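Long-range contact in cellulosome anchoring protein cohesin region (Clostridium thermocellum, PDB 4DH2), which serves as the type I cohesin module of a cellulosome anchoring protein, binding the dockerin of a partner protein: residues A[41-53]-A[102-114]. Residues are numbered along the deposited sequence; the frame is centred on the assembly and turned at random.
Sequences VPSHGIQSFNLSL and GLIKTDGVFAKLT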
loop_
_atom_site.group_PDB
_atom_site.type_symbol
_atom_site.label_atom_id
_atom_site.label_comp_id
_atom_site.label_asym_id
_atom_site.label_seq_id
_atom_site.Cartn_x
_atom_site.Cartn_y
_atom_site.Cartn_z
ATOM N N VAL A 41 -14.434 -4.336 7.372
ATOM C CA VAL A 41 -13.736 -3.134 7.800
ATOM C C VAL A 41 -14.271 -2.687 9.166
ATOM O O VAL A 41 -15.481 -2.573 9.343
ATOM C CB VAL A 41 -13.907 -2.006 6.768
ATOM C CG1 VAL A 41 -13.277 -0.703 7.274
ATOM C CG2 VAL A 41 -13.312 -2.433 5.411
ATOM N N PRO A 42 -13.370 -2.411 10.123
ATOM C CA PRO A 42 -13.871 -1.879 11.400
ATOM C C PRO A 42 -14.679 -0.615 11.191
ATOM O O PRO A 42 -14.241 0.320 10.509
ATOM C CB PRO A 42 -12.600 -1.586 12.202
ATOM C CG PRO A 42 -11.543 -2.570 11.604
ATOM C CD PRO A 42 -11.909 -2.612 10.122
ATOM N N SER A 43 -15.845 -0.553 11.821
ATOM C CA SER A 43 -16.695 0.607 11.650
ATOM C C SER A 43 -16.069 1.873 12.197
ATOM O O SER A 43 -16.435 2.963 11.778
ATOM C CB SER A 43 -18.056 0.357 12.312
ATOM O OG SER A 43 -17.897 0.181 13.695
ATOM N N HIS A 44 -15.133 1.767 13.133
ATOM C CA HIS A 44 -14.516 2.992 13.634
ATOM C C HIS A 44 -13.449 3.562 12.705
ATOM O O HIS A 44 -13.020 4.707 12.878
ATOM C CB HIS A 44 -14.020 2.861 15.075
ATOM C CG HIS A 44 -12.671 2.230 15.240
ATOM N ND1 HIS A 44 -12.471 0.871 15.163
ATOM C CD2 HIS A 44 -11.483 2.766 15.613
ATOM C CE1 HIS A 44 -11.200 0.602 15.423
ATOM N NE2 HIS A 44 -10.581 1.735 15.700
ATOM N N GLY A 45 -13.058 2.776 11.706
ATOM C CA GLY A 45 -12.378 3.326 10.550
ATOM C C GLY A 45 -10.874 3.150 10.466
ATOM O O GLY A 45 -10.159 3.197 11.469
ATOM N N ILE A 46 -10.409 2.966 9.229
ATOM C CA ILE A 46 -8.997 2.975 8.873
ATOM C C ILE A 46 -8.517 4.409 8.581
ATOM O O ILE A 46 -9.075 5.116 7.732
ATOM C CB ILE A 46 -8.767 2.145 7.607
ATOM C CG1 ILE A 46 -9.307 0.717 7.796
ATOM C CG2 ILE A 46 -7.277 2.090 7.208
ATOM C CD1 ILE A 46 -9.519 -0.024 6.487
ATOM N N GLN A 47 -7.466 4.804 9.279
ATOM C CA GLN A 47 -6.756 6.056 9.030
ATOM C C GLN A 47 -5.745 5.930 7.905
ATOM O O GLN A 47 -5.602 6.827 7.047
ATOM C CB GLN A 47 -6.045 6.467 10.321
ATOM C CG GLN A 47 -4.966 7.529 10.175
ATOM C CD GLN A 47 -5.572 8.894 9.919
ATOM O OE1 GLN A 47 -6.461 9.328 10.643
ATOM N NE2 GLN A 47 -5.125 9.549 8.865
ATOM N N SER A 48 -5.020 4.816 7.885
ATOM C CA SER A 48 -3.965 4.670 6.907
ATOM C C SER A 48 -3.682 3.191 6.642
ATOM O O SER A 48 -3.811 2.355 7.548
ATOM C CB SER A 48 -2.690 5.320 7.407
ATOM O OG SER A 48 -1.609 5.135 6.496
ATOM N N PHE A 49 -3.266 2.896 5.420
ATOM C CA PHE A 49 -2.762 1.556 5.134
ATOM C C PHE A 49 -1.721 1.597 4.071
ATOM O O PHE A 49 -1.673 2.521 3.252
ATOM C CB PHE A 49 -3.889 0.577 4.765
ATOM C CG PHE A 49 -4.529 0.817 3.396
ATOM C CD1 PHE A 49 -3.924 0.381 2.229
ATOM C CD2 PHE A 49 -5.752 1.454 3.308
ATOM C CE1 PHE A 49 -4.542 0.573 1.013
ATOM C CE2 PHE A 49 -6.364 1.657 2.110
ATOM C CZ PHE A 49 -5.758 1.218 0.947
ATOM N N ASN A 50 -0.861 0.583 4.087
ATOM C CA ASN A 50 0.228 0.456 3.136
ATOM C C ASN A 50 0.274 -1.039 2.865
ATOM O O ASN A 50 0.401 -1.847 3.811
ATOM C CB ASN A 50 1.464 1.021 3.828
ATOM C CG ASN A 50 2.745 1.022 2.999
ATOM O OD1 ASN A 50 3.810 0.954 3.601
ATOM N ND2 ASN A 50 2.675 1.139 1.668
ATOM N N LEU A 51 0.122 -1.401 1.588
ATOM C CA LEU A 51 -0.079 -2.797 1.184
ATOM C C LEU A 51 0.690 -3.017 -0.125
ATOM O O LEU A 51 0.673 -2.122 -0.983
ATOM C CB LEU A 51 -1.591 -3.004 0.962
ATOM C CG LEU A 51 -2.136 -4.321 0.438
ATOM C CD1 LEU A 51 -1.678 -5.415 1.324
ATOM C CD2 LEU A 51 -3.633 -4.222 0.474
ATOM N N SER A 52 1.354 -4.169 -0.270
ATOM C CA SER A 52 2.032 -4.561 -1.529
ATOM C C SER A 52 1.401 -5.821 -2.100
ATOM O O SER A 52 1.051 -6.769 -1.335
ATOM C CB SER A 52 3.516 -4.916 -1.268
ATOM O OG SER A 52 4.252 -3.767 -0.916
ATOM N N LEU A 53 1.330 -5.856 -3.425
ATOM C CA LEU A 53 0.951 -7.054 -4.176
ATOM C C LEU A 53 2.041 -7.384 -5.162
ATOM O O LEU A 53 2.741 -6.487 -5.652
ATOM C CB LEU A 53 -0.313 -6.767 -4.994
ATOM C CG LEU A 53 -1.614 -6.449 -4.292
ATOM C CD1 LEU A 53 -2.687 -6.257 -5.359
ATOM C CD2 LEU A 53 -1.996 -7.545 -3.347
ATOM N N GLY A 102 -12.250 11.354 7.024
ATOM C CA GLY A 102 -12.117 10.600 5.799
ATOM C C GLY A 102 -11.553 9.209 6.063
ATOM O O GLY A 102 -10.758 8.697 5.264
ATOM N N LEU A 103 -11.950 8.615 7.189
ATOM C CA LEU A 103 -11.525 7.246 7.499
ATOM C C LEU A 103 -12.274 6.278 6.634
ATOM O O LEU A 103 -13.426 6.527 6.250
ATOM C CB LEU A 103 -11.814 6.913 8.969
ATOM C CG LEU A 103 -11.256 7.901 10.001
ATOM C CD1 LEU A 103 -11.767 7.585 11.406
ATOM C CD2 LEU A 103 -9.713 7.952 9.959
ATOM N N ILE A 104 -11.658 5.141 6.332
ATOM C CA ILE A 104 -12.374 4.130 5.573
ATOM C C ILE A 104 -13.146 3.237 6.542
ATOM O O ILE A 104 -12.539 2.579 7.389
ATOM C CB ILE A 104 -11.436 3.284 4.709
ATOM C CG1 ILE A 104 -10.729 4.176 3.688
ATOM C CG2 ILE A 104 -12.207 2.179 3.982
ATOM C CD1 ILE A 104 -9.648 3.461 2.929
ATOM N N LYS A 105 -14.481 3.253 6.424
ATOM C CA LYS A 105 -15.368 2.562 7.373
ATOM C C LYS A 105 -16.294 1.566 6.701
ATOM O O LYS A 105 -17.113 0.926 7.367
ATOM C CB LYS A 105 -16.243 3.575 8.120
ATOM C CG LYS A 105 -15.453 4.548 8.967
ATOM C CD LYS A 105 -16.384 5.578 9.614
ATOM C CE LYS A 105 -15.654 6.376 10.658
ATOM N NZ LYS A 105 -16.512 7.477 11.242
ATOM N N THR A 106 -16.158 1.443 5.382
ATOM C CA THR A 106 -17.080 0.689 4.546
ATOM C C THR A 106 -16.396 -0.436 3.766
ATOM O O THR A 106 -15.295 -0.249 3.265
ATOM C CB THR A 106 -17.698 1.647 3.531
ATOM O OG1 THR A 106 -18.369 2.693 4.241
ATOM C CG2 THR A 106 -18.693 0.915 2.630
ATOM N N ASP A 107 -17.061 -1.590 3.643
ATOM C CA ASP A 107 -16.537 -2.710 2.868
ATOM C C ASP A 107 -16.685 -2.439 1.379
ATOM O O ASP A 107 -17.622 -1.771 0.953
ATOM C CB ASP A 107 -17.306 -3.989 3.168
ATOM C CG ASP A 107 -17.067 -4.510 4.546
ATOM O OD1 ASP A 107 -16.399 -3.804 5.319
ATOM O OD2 ASP A 107 -17.558 -5.625 4.859
ATOM N N GLY A 108 -15.805 -3.008 0.579
ATOM C CA GLY A 108 -15.911 -2.844 -0.859
ATOM C C GLY A 108 -14.574 -2.799 -1.558
ATOM O O GLY A 108 -13.544 -3.244 -1.026
ATOM N N VAL A 109 -14.582 -2.271 -2.776
ATOM C CA VAL A 109 -13.377 -2.259 -3.584
ATOM C C VAL A 109 -12.477 -1.103 -3.167
ATOM O O VAL A 109 -12.915 0.052 -3.133
ATOM C CB VAL A 109 -13.725 -2.127 -5.088
ATOM C CG1 VAL A 109 -12.470 -1.916 -5.908
ATOM C CG2 VAL A 109 -14.497 -3.355 -5.541
ATOM N N PHE A 110 -11.226 -1.416 -2.811
ATOM C CA PHE A 110 -10.268 -0.375 -2.436
ATOM C C PHE A 110 -9.362 0.031 -3.593
ATOM O O PHE A 110 -8.788 1.129 -3.580
ATOM C CB PHE A 110 -9.428 -0.781 -1.203
ATOM C CG PHE A 110 -8.290 -1.741 -1.496
ATOM C CD1 PHE A 110 -7.030 -1.276 -1.837
ATOM C CD2 PHE A 110 -8.472 -3.106 -1.354
ATOM C CE1 PHE A 110 -5.979 -2.161 -2.038
ATOM C CE2 PHE A 110 -7.440 -3.984 -1.546
ATOM C CZ PHE A 110 -6.186 -3.513 -1.904
ATOM N N ALA A 111 -9.229 -0.833 -4.591
ATOM C CA ALA A 111 -8.463 -0.483 -5.780
ATOM C C ALA A 111 -8.829 -1.417 -6.914
ATOM O O ALA A 111 -9.298 -2.536 -6.689
ATOM C CB ALA A 111 -6.999 -0.535 -5.501
ATOM N N LYS A 112 -8.641 -0.949 -8.143
ATOM C CA LYS A 112 -8.815 -1.812 -9.295
ATOM C C LYS A 112 -7.529 -1.767 -10.102
ATOM O O LYS A 112 -7.013 -0.676 -10.409
ATOM C CB LYS A 112 -9.976 -1.308 -10.167
ATOM C CG LYS A 112 -11.337 -1.454 -9.535
ATOM C CD LYS A 112 -12.433 -0.947 -10.483
ATOM C CE LYS A 112 -13.832 -1.256 -9.935
ATOM N NZ LYS A 112 -14.319 -0.249 -8.928
ATOM N N LEU A 113 -7.027 -2.939 -10.482
ATOM C CA LEU A 113 -5.877 -3.008 -11.350
ATOM C C LEU A 113 -6.412 -3.168 -12.764
ATOM O O LEU A 113 -7.373 -3.891 -12.957
ATOM C CB LEU A 113 -5.092 -4.260 -11.061
ATOM C CG LEU A 113 -4.661 -4.451 -9.607
ATOM C CD1 LEU A 113 -3.846 -5.715 -9.494
ATOM C CD2 LEU A 113 -3.895 -3.241 -9.150
ATOM N N THR A 114 -5.799 -2.511 -13.736
ATOM C CA THR A 114 -6.096 -2.820 -15.130
ATOM C C THR A 114 -4.862 -3.501 -15.655
ATOM O O THR A 114 -3.776 -2.905 -15.669
ATOM C CB THR A 114 -6.380 -1.536 -15.951
ATOM O OG1 THR A 114 -7.475 -0.824 -15.366
ATOM C CG2 THR A 114 -6.718 -1.885 -17.411
HETATM O O HOH W 1 -17.592 -1.863 7.891
#
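I46 and I104 pair their backbones in a single antiparallel hydrogen-bonded bridge: I46 N reaches I104 O at 2.8 Å, and I104 N meets I46 O on a lone pair in the carbonyl plane. G45 (phi 102°) brings its CA within 3.3 Å of I104 O; a side chain here would jam against the preceding carbonyl O and strike L103 CB. I104 then leads into the core: CB lies against I46 CB, and beyond CG1, turned anti to the carbonyl carbon (chi1 -62°), CD1 meets the edge of the F49 ring 3.8 Å from CE2. Deeper in, F49 and F110 lie obliquely, their planes at 85°, and L51 CD2 reaches F110 CZ at 3.6 Å. L103 straddles the loop, CD1 against H44 O and CD2 against Q47, while the extended K105 chain runs along S43 O. At the surface, D107 OD1 takes V41 N at 2.9 Å on its syn side, tilted out of the carboxylate plane, while OD2 accepts N40 N, so one carboxylate holds two successive amides. A water bridges V41 O and K105 O. F49, L51, L53, F110 and L113 meet between the two sheet faces of the cohesin jelly-roll sandwich; on the outer face of strand 48-53, N50 ND2 hydrogen-bonds L64 O of the dockerin chain.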